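Local coordinates for protein alanine racemase 1 (PDB 4Y2W) that belongs to the alanine racemase family and pairs an N-terminal TIM-type barrel domain with a C-terminal domain built mainly of beta strands, at residues 163-177 with 201-215. The protein carries 1 engineered substitution. Numbering follows the deposited sequence.
Sequences EGIYSHFAAASEDDR and IPLKHIANAAAILNL. With PO4 (phosphate ion), chain C.
Neighbouring parallel strands of the TIM-type barrel, 160-166 and 203-208, meet here in a beta-alpha-beta unit. I165 bridges the partner strand: its N donates to L203 O at 2.8 Å, and its O accepts H205 N at 3.3 Å. L203 N bonds to E163 O, and a weaker S167 N to H205 O bond follows. The Y166 and H205 rings, on the same face of the sheet, are almost parallel (11°) but so offset that little of one covers the other. It is Y166 CB that sits over the centre of the H205 ring, 3.3 Å from its centroid, a CH-pi contact. Y166 OH is hydrogen-bonded to T105 OG1, outside the two segments.

Further along the two segments, the F169 ring is wedged between side chains. I206 CG1 lies over one face, 4.1 Å from the ring centroid, and L215 CD2 over the opposite face. A211 CB comes within 3.4 Å of F169 CE2. With CG anti to the carbonyl carbon (chi1 -71°), F169 turns its ring between I206 and L215. A172 CB packs on A210 CB at 3.6 Å. At the far end R177 lays its guanidinium flat on N214, the two planes 4° apart. R177 NE also forms a salt bridge to D175 OD1 at 2.7 Å.

N208 sits at the N-cap position of helix 209-214. N208 ND2 and A209 N make weak bonds to a phosphate ion. H168, beside N208, belongs to the pocket of a bound alanine. Helix 177-195 packs outside, touching I165, S167 and L215, while strands 126-131 and 222-224 continue the barrel on either side.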
# COMPACT_ATOMS: atom_id res chain seq x y z
N GLU A 163 20.24 -9.26 -26.58
CA GLU A 163 20.88 -10.06 -25.53
C GLU A 163 20.05 -11.23 -25.03
O GLU A 163 20.59 -12.31 -24.78
CB GLU A 163 21.23 -9.16 -24.34
CG GLU A 163 22.05 -9.84 -23.26
CD GLU A 163 22.24 -8.96 -22.04
OE1 GLU A 163 21.24 -8.65 -21.37
OE2 GLU A 163 23.39 -8.57 -21.77
N GLY A 164 18.75 -11.02 -24.85
CA GLY A 164 17.90 -12.04 -24.24
C GLY A 164 16.59 -12.33 -24.95
O GLY A 164 16.15 -11.57 -25.82
N ILE A 165 15.98 -13.44 -24.58
CA ILE A 165 14.66 -13.82 -25.06
C ILE A 165 14.01 -14.67 -23.98
O ILE A 165 14.65 -15.58 -23.44
CB ILE A 165 14.72 -14.57 -26.41
CG1 ILE A 165 13.31 -14.98 -26.87
CG2 ILE A 165 15.62 -15.80 -26.32
CD1 ILE A 165 13.22 -15.32 -28.34
N TYR A 166 12.76 -14.37 -23.63
CA TYR A 166 12.12 -15.07 -22.52
C TYR A 166 10.62 -15.20 -22.64
O TYR A 166 9.98 -14.57 -23.48
CB TYR A 166 12.49 -14.39 -21.20
CG TYR A 166 11.86 -13.04 -20.95
CD1 TYR A 166 12.31 -11.91 -21.62
CD2 TYR A 166 10.83 -12.88 -20.02
CE1 TYR A 166 11.75 -10.66 -21.39
CE2 TYR A 166 10.26 -11.64 -19.78
CZ TYR A 166 10.72 -10.53 -20.46
OH TYR A 166 10.15 -9.31 -20.22
N SER A 167 10.08 -16.07 -21.78
CA SER A 167 8.65 -16.32 -21.66
C SER A 167 8.31 -16.53 -20.18
O SER A 167 9.18 -16.37 -19.32
CB SER A 167 8.25 -17.53 -22.50
OG SER A 167 6.85 -17.63 -22.63
N HIS A 168 7.07 -16.90 -19.90
CA HIS A 168 6.57 -17.03 -18.53
C HIS A 168 5.55 -18.17 -18.44
O HIS A 168 4.64 -18.25 -19.27
CB HIS A 168 5.93 -15.71 -18.10
CG HIS A 168 5.86 -15.52 -16.61
ND1 HIS A 168 6.83 -14.85 -15.90
CD2 HIS A 168 4.93 -15.90 -15.70
CE1 HIS A 168 6.51 -14.83 -14.62
NE2 HIS A 168 5.36 -15.46 -14.47
N PHE A 169 5.71 -19.04 -17.44
CA PHE A 169 4.80 -20.17 -17.25
C PHE A 169 3.46 -19.71 -16.67
O PHE A 169 3.43 -18.91 -15.73
CB PHE A 169 5.41 -21.23 -16.32
CG PHE A 169 6.55 -22.00 -16.93
CD1 PHE A 169 6.35 -22.74 -18.09
CD2 PHE A 169 7.80 -22.01 -16.34
CE1 PHE A 169 7.40 -23.46 -18.65
CE2 PHE A 169 8.85 -22.73 -16.90
CZ PHE A 169 8.64 -23.45 -18.06
N ALA A 170 2.36 -20.23 -17.22
CA ALA A 170 1.01 -19.86 -16.80
C ALA A 170 0.52 -20.63 -15.58
O ALA A 170 -0.26 -20.10 -14.79
CB ALA A 170 0.03 -20.03 -17.95
N ALA A 171 0.96 -21.88 -15.42
CA ALA A 171 0.48 -22.73 -14.33
C ALA A 171 1.59 -23.58 -13.71
O ALA A 171 1.38 -24.77 -13.43
CB ALA A 171 -0.66 -23.61 -14.81
N ALA A 172 2.75 -22.98 -13.49
CA ALA A 172 3.85 -23.65 -12.80
C ALA A 172 3.60 -23.73 -11.29
O ALA A 172 3.92 -24.73 -10.64
CB ALA A 172 5.17 -22.95 -13.08
N SER A 173 3.01 -22.67 -10.73
CA SER A 173 2.59 -22.64 -9.33
C SER A 173 1.46 -23.63 -9.05
O SER A 173 1.35 -24.17 -7.94
CB SER A 173 2.15 -21.23 -8.92
OG SER A 173 3.21 -20.30 -9.06
N GLU A 174 0.61 -23.86 -10.06
CA GLU A 174 -0.48 -24.84 -9.96
C GLU A 174 -0.01 -26.25 -10.33
O GLU A 174 -0.74 -27.22 -10.15
CB GLU A 174 -1.65 -24.42 -10.86
CG GLU A 174 -2.48 -23.26 -10.32
CD GLU A 174 -1.86 -21.89 -10.54
OE1 GLU A 174 -0.77 -21.79 -11.14
OE2 GLU A 174 -2.47 -20.89 -10.10
N ASP A 175 1.21 -26.35 -10.86
CA ASP A 175 1.86 -27.62 -11.18
C ASP A 175 1.11 -28.42 -12.24
O ASP A 175 0.89 -29.62 -12.10
CB ASP A 175 2.08 -28.45 -9.90
CG ASP A 175 3.17 -29.49 -10.07
OD1 ASP A 175 4.17 -29.22 -10.78
OD2 ASP A 175 3.05 -30.58 -9.47
N ASP A 176 0.71 -27.73 -13.31
CA ASP A 176 0.22 -28.37 -14.52
C ASP A 176 1.45 -28.67 -15.37
O ASP A 176 1.89 -27.83 -16.17
CB ASP A 176 -0.77 -27.47 -15.26
CG ASP A 176 -1.39 -28.13 -16.48
OD1 ASP A 176 -0.94 -29.22 -16.90
OD2 ASP A 176 -2.36 -27.55 -17.02
N ARG A 177 2.00 -29.86 -15.19
CA ARG A 177 3.27 -30.25 -15.81
C ARG A 177 3.14 -30.37 -17.33
O ARG A 177 4.06 -30.01 -18.06
CB ARG A 177 3.78 -31.57 -15.23
CG ARG A 177 4.02 -31.55 -13.72
CD ARG A 177 5.49 -31.37 -13.35
NE ARG A 177 5.66 -31.23 -11.90
CZ ARG A 177 6.79 -31.45 -11.23
NH1 ARG A 177 7.90 -31.84 -11.85
NH2 ARG A 177 6.81 -31.29 -9.91
N ILE A 201 20.86 -16.18 -29.44
CA ILE A 201 20.58 -15.20 -28.39
C ILE A 201 21.13 -15.76 -27.06
O ILE A 201 20.67 -16.80 -26.60
CB ILE A 201 19.08 -14.90 -28.27
CG1 ILE A 201 18.54 -14.40 -29.62
CG2 ILE A 201 18.82 -13.86 -27.19
CD1 ILE A 201 17.05 -14.14 -29.65
N PRO A 202 22.11 -15.07 -26.46
CA PRO A 202 22.84 -15.65 -25.32
C PRO A 202 22.00 -15.95 -24.07
O PRO A 202 22.32 -16.91 -23.36
CB PRO A 202 23.92 -14.60 -25.00
CG PRO A 202 23.54 -13.36 -25.72
CD PRO A 202 22.65 -13.75 -26.86
N LEU A 203 20.96 -15.16 -23.81
CA LEU A 203 20.15 -15.34 -22.60
C LEU A 203 18.73 -15.82 -22.89
O LEU A 203 17.82 -15.02 -23.14
CB LEU A 203 20.14 -14.06 -21.76
CG LEU A 203 21.25 -13.95 -20.71
CD1 LEU A 203 22.64 -14.16 -21.32
CD2 LEU A 203 21.18 -12.60 -20.00
N LYS A 204 18.56 -17.14 -22.86
CA LYS A 204 17.24 -17.76 -22.92
C LYS A 204 16.83 -18.09 -21.49
O LYS A 204 17.60 -18.72 -20.76
CB LYS A 204 17.29 -19.04 -23.76
CG LYS A 204 17.95 -18.87 -25.13
CD LYS A 204 17.90 -20.15 -25.96
CE LYS A 204 18.76 -21.27 -25.40
NZ LYS A 204 20.21 -20.95 -25.42
N HIS A 205 15.64 -17.66 -21.10
CA HIS A 205 15.13 -17.92 -19.75
C HIS A 205 13.62 -17.94 -19.70
O HIS A 205 12.95 -17.28 -20.50
CB HIS A 205 15.69 -16.90 -18.75
CG HIS A 205 15.48 -15.47 -19.14
ND1 HIS A 205 14.66 -14.62 -18.43
CD2 HIS A 205 16.00 -14.74 -20.15
CE1 HIS A 205 14.68 -13.43 -18.99
NE2 HIS A 205 15.48 -13.47 -20.04
N ILE A 206 13.08 -18.73 -18.78
CA ILE A 206 11.63 -18.92 -18.68
C ILE A 206 11.13 -19.24 -17.27
O ILE A 206 9.97 -18.97 -16.94
CB ILE A 206 11.19 -20.03 -19.67
CG1 ILE A 206 9.66 -20.07 -19.82
CG2 ILE A 206 11.72 -21.39 -19.24
CD1 ILE A 206 9.19 -20.89 -21.00
N ALA A 207 11.99 -19.81 -16.42
CA ALA A 207 11.58 -20.33 -15.12
C ALA A 207 11.47 -19.25 -14.04
O ALA A 207 12.43 -18.52 -13.77
CB ALA A 207 12.55 -21.41 -14.68
N ASN A 208 10.29 -19.17 -13.43
CA ASN A 208 10.10 -18.47 -12.15
C ASN A 208 10.25 -19.49 -11.01
O ASN A 208 10.54 -20.66 -11.27
CB ASN A 208 8.73 -17.77 -12.11
CG ASN A 208 7.56 -18.72 -12.30
OD1 ASN A 208 7.73 -19.86 -12.75
ND2 ASN A 208 6.36 -18.26 -11.97
N ALA A 209 10.07 -19.05 -9.76
CA ALA A 209 10.31 -19.91 -8.59
C ALA A 209 9.67 -21.31 -8.67
O ALA A 209 10.29 -22.31 -8.29
CB ALA A 209 9.86 -19.21 -7.32
N ALA A 210 8.44 -21.38 -9.17
CA ALA A 210 7.71 -22.65 -9.25
C ALA A 210 8.41 -23.66 -10.16
O ALA A 210 8.53 -24.84 -9.82
CB ALA A 210 6.29 -22.41 -9.72
N ALA A 211 8.85 -23.19 -11.32
CA ALA A 211 9.54 -24.04 -12.29
C ALA A 211 11.00 -24.30 -11.89
O ALA A 211 11.58 -25.31 -12.28
CB ALA A 211 9.48 -23.41 -13.67
N ILE A 212 11.59 -23.38 -11.14
CA ILE A 212 12.96 -23.55 -10.66
C ILE A 212 13.06 -24.75 -9.71
O ILE A 212 14.04 -25.50 -9.74
CB ILE A 212 13.48 -22.28 -9.95
CG1 ILE A 212 13.67 -21.16 -10.97
CG2 ILE A 212 14.80 -22.55 -9.23
CD1 ILE A 212 13.60 -19.77 -10.37
N LEU A 213 12.04 -24.93 -8.88
CA LEU A 213 12.00 -26.04 -7.93
C LEU A 213 11.69 -27.36 -8.62
O LEU A 213 12.39 -28.36 -8.42
CB LEU A 213 10.96 -25.77 -6.84
CG LEU A 213 11.23 -24.57 -5.93
CD1 LEU A 213 9.98 -24.21 -5.14
CD2 LEU A 213 12.40 -24.83 -4.99
N ASN A 214 10.66 -27.35 -9.46
CA ASN A 214 10.12 -28.55 -10.08
C ASN A 214 10.83 -28.92 -11.38
O ASN A 214 11.39 -30.01 -11.51
CB ASN A 214 8.63 -28.37 -10.37
CG ASN A 214 7.82 -28.05 -9.12
OD1 ASN A 214 8.32 -28.12 -8.00
ND2 ASN A 214 6.55 -27.69 -9.33
N LEU A 215 10.80 -28.00 -12.33
CA LEU A 215 11.19 -28.27 -13.71
C LEU A 215 12.67 -27.99 -13.96
O LEU A 215 13.04 -26.87 -14.32
CB LEU A 215 10.33 -27.43 -14.66
CG LEU A 215 8.85 -27.79 -14.87
CD1 LEU A 215 8.17 -28.41 -13.66
CD2 LEU A 215 8.07 -26.56 -15.31
P PO4 C . 8.14 -15.41 -8.78
O1 PO4 C . 9.03 -16.29 -7.93
O2 PO4 C . 7.01 -16.22 -9.38
O3 PO4 C . 8.96 -14.79 -9.89
O4 PO4 C . 7.55 -14.32 -7.91